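Local coordinates for protein Phthiocerol/phthiodiolone dimycocerosyl transferase (Mycobacterium tuberculosis, PDB 1Q9J) that probably catalyses the final step of phthiocerol dimycocerosate ester synthesis, transferring mycocerosic acyl chains from their synthase onto the hydroxyl groups of phthiocerol, phthiodiolone and phenolphthiocerol, at residues L96-Q108 and E117-G129. Numbering follows the deposited sequence.
Sequences LRLDQSVSLLHLQ and ELTLYLHHCMADG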
# COMPACT_ATOMS: atom_id res chain seq x y z
N LEU A 96 -22.26 4.07 -0.73
CA LEU A 96 -21.52 3.01 -1.44
C LEU A 96 -21.26 1.79 -0.55
O LEU A 96 -20.94 1.91 0.63
CB LEU A 96 -20.20 3.51 -2.02
CG LEU A 96 -19.52 2.56 -3.02
CD1 LEU A 96 -20.49 2.11 -4.10
CD2 LEU A 96 -18.34 3.28 -3.65
N ARG A 97 -21.40 0.62 -1.16
CA ARG A 97 -21.22 -0.63 -0.45
C ARG A 97 -20.26 -1.56 -1.19
O ARG A 97 -20.61 -2.14 -2.22
CB ARG A 97 -22.58 -1.32 -0.29
CG ARG A 97 -22.52 -2.72 0.26
CD ARG A 97 -23.52 -3.61 -0.45
NE ARG A 97 -23.45 -4.98 0.04
CZ ARG A 97 -24.09 -6.01 -0.52
NH1 ARG A 97 -24.85 -5.82 -1.58
NH2 ARG A 97 -23.96 -7.23 -0.00
N LEU A 98 -19.06 -1.68 -0.65
CA LEU A 98 -18.03 -2.54 -1.24
C LEU A 98 -18.32 -3.95 -0.79
O LEU A 98 -18.50 -4.19 0.40
CB LEU A 98 -16.65 -2.13 -0.76
CG LEU A 98 -16.28 -0.67 -0.98
CD1 LEU A 98 -15.08 -0.36 -0.15
CD2 LEU A 98 -16.05 -0.37 -2.45
N ASP A 99 -18.34 -4.89 -1.73
CA ASP A 99 -18.61 -6.27 -1.38
C ASP A 99 -17.82 -7.25 -2.25
O ASP A 99 -18.00 -7.29 -3.46
CB ASP A 99 -20.10 -6.55 -1.55
CG ASP A 99 -20.48 -7.95 -1.12
OD1 ASP A 99 -21.65 -8.34 -1.32
OD2 ASP A 99 -19.62 -8.66 -0.58
N GLN A 100 -16.94 -8.03 -1.61
CA GLN A 100 -16.12 -9.02 -2.30
C GLN A 100 -16.92 -9.94 -3.21
O GLN A 100 -16.56 -10.15 -4.37
CB GLN A 100 -15.42 -9.93 -1.31
CG GLN A 100 -14.46 -9.26 -0.38
CD GLN A 100 -13.80 -10.26 0.54
OE1 GLN A 100 -12.75 -9.99 1.12
NE2 GLN A 100 -14.42 -11.44 0.69
N SER A 101 -17.98 -10.51 -2.65
CA SER A 101 -18.85 -11.44 -3.36
C SER A 101 -19.48 -10.83 -4.60
O SER A 101 -19.97 -11.54 -5.46
CB SER A 101 -19.95 -11.93 -2.43
OG SER A 101 -20.63 -10.82 -1.87
N VAL A 102 -19.44 -9.50 -4.69
CA VAL A 102 -20.02 -8.82 -5.83
C VAL A 102 -19.02 -8.25 -6.83
O VAL A 102 -18.92 -8.74 -7.94
CB VAL A 102 -20.95 -7.68 -5.36
CG1 VAL A 102 -21.59 -6.99 -6.57
CG2 VAL A 102 -22.02 -8.23 -4.43
N SER A 103 -18.28 -7.22 -6.44
CA SER A 103 -17.32 -6.57 -7.34
C SER A 103 -15.98 -6.35 -6.61
O SER A 103 -15.94 -6.36 -5.38
CB SER A 103 -17.91 -5.24 -7.80
OG SER A 103 -17.05 -4.51 -8.64
N LEU A 104 -14.89 -6.17 -7.35
CA LEU A 104 -13.60 -5.94 -6.69
C LEU A 104 -12.99 -4.63 -7.16
O LEU A 104 -11.88 -4.29 -6.76
CB LEU A 104 -12.63 -7.07 -7.01
CG LEU A 104 -13.09 -8.47 -6.59
CD1 LEU A 104 -12.02 -9.49 -6.97
CD2 LEU A 104 -13.32 -8.49 -5.09
N LEU A 105 -13.72 -3.91 -8.00
CA LEU A 105 -13.23 -2.66 -8.53
C LEU A 105 -14.40 -1.67 -8.69
O LEU A 105 -15.49 -2.04 -9.15
CB LEU A 105 -12.56 -2.91 -9.88
CG LEU A 105 -11.96 -1.72 -10.63
CD1 LEU A 105 -10.84 -1.09 -9.82
CD2 LEU A 105 -11.47 -2.17 -11.97
N HIS A 106 -14.15 -0.42 -8.31
CA HIS A 106 -15.14 0.65 -8.37
C HIS A 106 -14.44 1.98 -8.68
O HIS A 106 -13.50 2.37 -7.99
CB HIS A 106 -15.89 0.77 -7.04
CG HIS A 106 -16.88 -0.33 -6.79
ND1 HIS A 106 -18.03 -0.48 -7.53
CD2 HIS A 106 -16.90 -1.32 -5.87
CE1 HIS A 106 -18.71 -1.52 -7.08
NE2 HIS A 106 -18.05 -2.05 -6.08
N LEU A 107 -14.90 2.67 -9.73
CA LEU A 107 -14.33 3.97 -10.07
C LEU A 107 -15.38 5.03 -9.76
O LEU A 107 -16.36 5.17 -10.48
CB LEU A 107 -13.93 4.04 -11.56
CG LEU A 107 -13.33 5.40 -11.94
CD1 LEU A 107 -12.22 5.76 -10.95
CD2 LEU A 107 -12.79 5.38 -13.36
N GLN A 108 -15.17 5.77 -8.68
CA GLN A 108 -16.12 6.79 -8.25
C GLN A 108 -15.68 8.23 -8.50
O GLN A 108 -14.73 8.71 -7.88
CB GLN A 108 -16.43 6.59 -6.77
CG GLN A 108 -17.49 7.52 -6.23
CD GLN A 108 -17.52 7.52 -4.72
OE1 GLN A 108 -16.52 7.85 -4.07
NE2 GLN A 108 -18.66 7.14 -4.15
N GLU A 117 -13.51 14.76 -7.53
CA GLU A 117 -12.70 13.80 -6.79
C GLU A 117 -12.76 12.45 -7.48
O GLU A 117 -13.84 11.86 -7.61
CB GLU A 117 -13.20 13.62 -5.36
CG GLU A 117 -13.24 14.87 -4.53
CD GLU A 117 -13.68 14.60 -3.10
OE1 GLU A 117 -14.01 15.57 -2.38
OE2 GLU A 117 -13.70 13.41 -2.70
N LEU A 118 -11.61 11.95 -7.92
CA LEU A 118 -11.55 10.66 -8.58
C LEU A 118 -11.11 9.68 -7.50
O LEU A 118 -10.16 9.94 -6.77
CB LEU A 118 -10.52 10.68 -9.71
CG LEU A 118 -10.51 9.48 -10.64
CD1 LEU A 118 -11.88 9.33 -11.29
CD2 LEU A 118 -9.44 9.66 -11.69
N THR A 119 -11.83 8.57 -7.38
CA THR A 119 -11.49 7.58 -6.37
C THR A 119 -11.64 6.18 -6.92
O THR A 119 -12.70 5.81 -7.40
CB THR A 119 -12.39 7.70 -5.14
OG1 THR A 119 -12.41 9.06 -4.70
CG2 THR A 119 -11.88 6.81 -4.01
N LEU A 120 -10.55 5.42 -6.85
CA LEU A 120 -10.54 4.05 -7.33
C LEU A 120 -10.51 3.10 -6.15
O LEU A 120 -9.72 3.27 -5.22
CB LEU A 120 -9.33 3.79 -8.21
CG LEU A 120 -9.41 2.46 -8.95
CD1 LEU A 120 -10.08 2.68 -10.30
CD2 LEU A 120 -8.00 1.90 -9.16
N TYR A 121 -11.40 2.12 -6.17
CA TYR A 121 -11.46 1.12 -5.12
C TYR A 121 -11.02 -0.19 -5.73
O TYR A 121 -11.53 -0.62 -6.78
CB TYR A 121 -12.86 0.97 -4.55
CG TYR A 121 -13.35 2.20 -3.85
CD1 TYR A 121 -13.91 3.26 -4.56
CD2 TYR A 121 -13.25 2.31 -2.45
CE1 TYR A 121 -14.36 4.39 -3.90
CE2 TYR A 121 -13.70 3.44 -1.78
CZ TYR A 121 -14.26 4.48 -2.51
OH TYR A 121 -14.68 5.62 -1.86
N LEU A 122 -10.09 -0.84 -5.06
CA LEU A 122 -9.52 -2.07 -5.56
C LEU A 122 -9.33 -3.08 -4.46
O LEU A 122 -8.70 -2.79 -3.45
CB LEU A 122 -8.18 -1.73 -6.19
CG LEU A 122 -7.50 -2.80 -7.03
CD1 LEU A 122 -8.39 -3.24 -8.18
CD2 LEU A 122 -6.20 -2.18 -7.54
N HIS A 123 -9.87 -4.27 -4.64
CA HIS A 123 -9.68 -5.28 -3.63
C HIS A 123 -8.20 -5.64 -3.59
O HIS A 123 -7.58 -5.92 -4.63
CB HIS A 123 -10.53 -6.49 -3.93
CG HIS A 123 -10.65 -7.43 -2.78
ND1 HIS A 123 -11.71 -7.39 -1.90
CD2 HIS A 123 -9.78 -8.34 -2.29
CE1 HIS A 123 -11.49 -8.24 -0.91
NE2 HIS A 123 -10.32 -8.82 -1.12
N HIS A 124 -7.63 -5.65 -2.39
CA HIS A 124 -6.20 -5.94 -2.21
C HIS A 124 -5.70 -7.31 -2.68
O HIS A 124 -4.50 -7.53 -2.84
CB HIS A 124 -5.81 -5.72 -0.75
CG HIS A 124 -4.39 -5.29 -0.54
ND1 HIS A 124 -3.31 -6.03 -0.98
CD2 HIS A 124 -3.86 -4.24 0.14
CE1 HIS A 124 -2.19 -5.46 -0.59
NE2 HIS A 124 -2.50 -4.37 0.10
N CYS A 125 -6.62 -8.24 -2.92
CA CYS A 125 -6.22 -9.55 -3.36
C CYS A 125 -5.84 -9.46 -4.85
O CYS A 125 -5.34 -10.42 -5.44
CB CYS A 125 -7.36 -10.55 -3.14
SG CYS A 125 -8.58 -10.66 -4.54
N MET A 126 -6.05 -8.31 -5.45
CA MET A 126 -5.72 -8.17 -6.84
C MET A 126 -4.52 -7.29 -7.09
O MET A 126 -4.06 -7.17 -8.23
CB MET A 126 -6.92 -7.60 -7.57
CG MET A 126 -8.11 -8.52 -7.46
SD MET A 126 -7.96 -9.93 -8.59
CE MET A 126 -8.08 -8.98 -10.08
N ALA A 127 -4.00 -6.67 -6.05
CA ALA A 127 -2.87 -5.79 -6.25
C ALA A 127 -2.34 -5.22 -4.96
O ALA A 127 -3.11 -4.93 -4.04
CB ALA A 127 -3.27 -4.66 -7.17
N ASP A 128 -1.03 -5.11 -4.88
CA ASP A 128 -0.44 -4.51 -3.72
C ASP A 128 -0.26 -3.05 -4.12
O ASP A 128 -0.71 -2.63 -5.19
CB ASP A 128 0.90 -5.17 -3.35
CG ASP A 128 1.85 -5.34 -4.55
OD1 ASP A 128 2.09 -4.35 -5.31
OD2 ASP A 128 2.38 -6.46 -4.72
N GLY A 129 0.40 -2.27 -3.27
CA GLY A 129 0.58 -0.87 -3.57
C GLY A 129 1.15 -0.58 -4.93
O GLY A 129 0.66 0.31 -5.63
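L105-Q108 pairs with T119-L122 as the two arms of an antiparallel beta hairpin; the axes of strands 105-108 and 117-123 come within 4.7 Å, with their directions 173° apart. H106 with Y121 and Q108 with T119 are hydrogen-bonded pairs; L105 with L122 and L107 with L120 are non-hydrogen-bonded. The hairpin lies inside a mixed sheet, between strands 78-80 and 23-31.

L105, L107, L120 and L122 line one face, and the end of L118 joins them. L105 and L107 reach helix 36-49; L107, L118 and L122 touch helix 129-148. L107 CD1 lies 3.6 Å from L118 CD1 and also touches L120 CD1. L105 has CG anti to its backbone N (chi1 -180°), which carries CD1 across to L122 CD1 and L120 CD1.

The other face holds Y121. L96 and L98 approach its ring obliquely, L98 CD2 lying 3.9 Å from Y121 CD2, and the L98 and Y121 side chains cross at about a right angle. H106 O lies at the ring edge, in plane, while it accepts the Y121 N-H. Q108 OE1 also lies at the ring edge, 3.6 Å from Y121 OH, with the amide plane turned 84° from the ring. T119 OG1 bonds to T27 OG1 of the next strand.

At the end of the hairpin, H123 N donates to L104 O at 2.9 Å. The chain then continues to H124, the probable proton acceptor, and D128, which probably organises the active site. D128 caps the start of helix 129-148 through OD1 and pairs with R269 through OD2. L104 CD1 lies 4.1 Å from M126 CG, the two side chains crossing nearly perpendicular. The other L104 methyl, CD2, rests 3.6 Å from H123 CB.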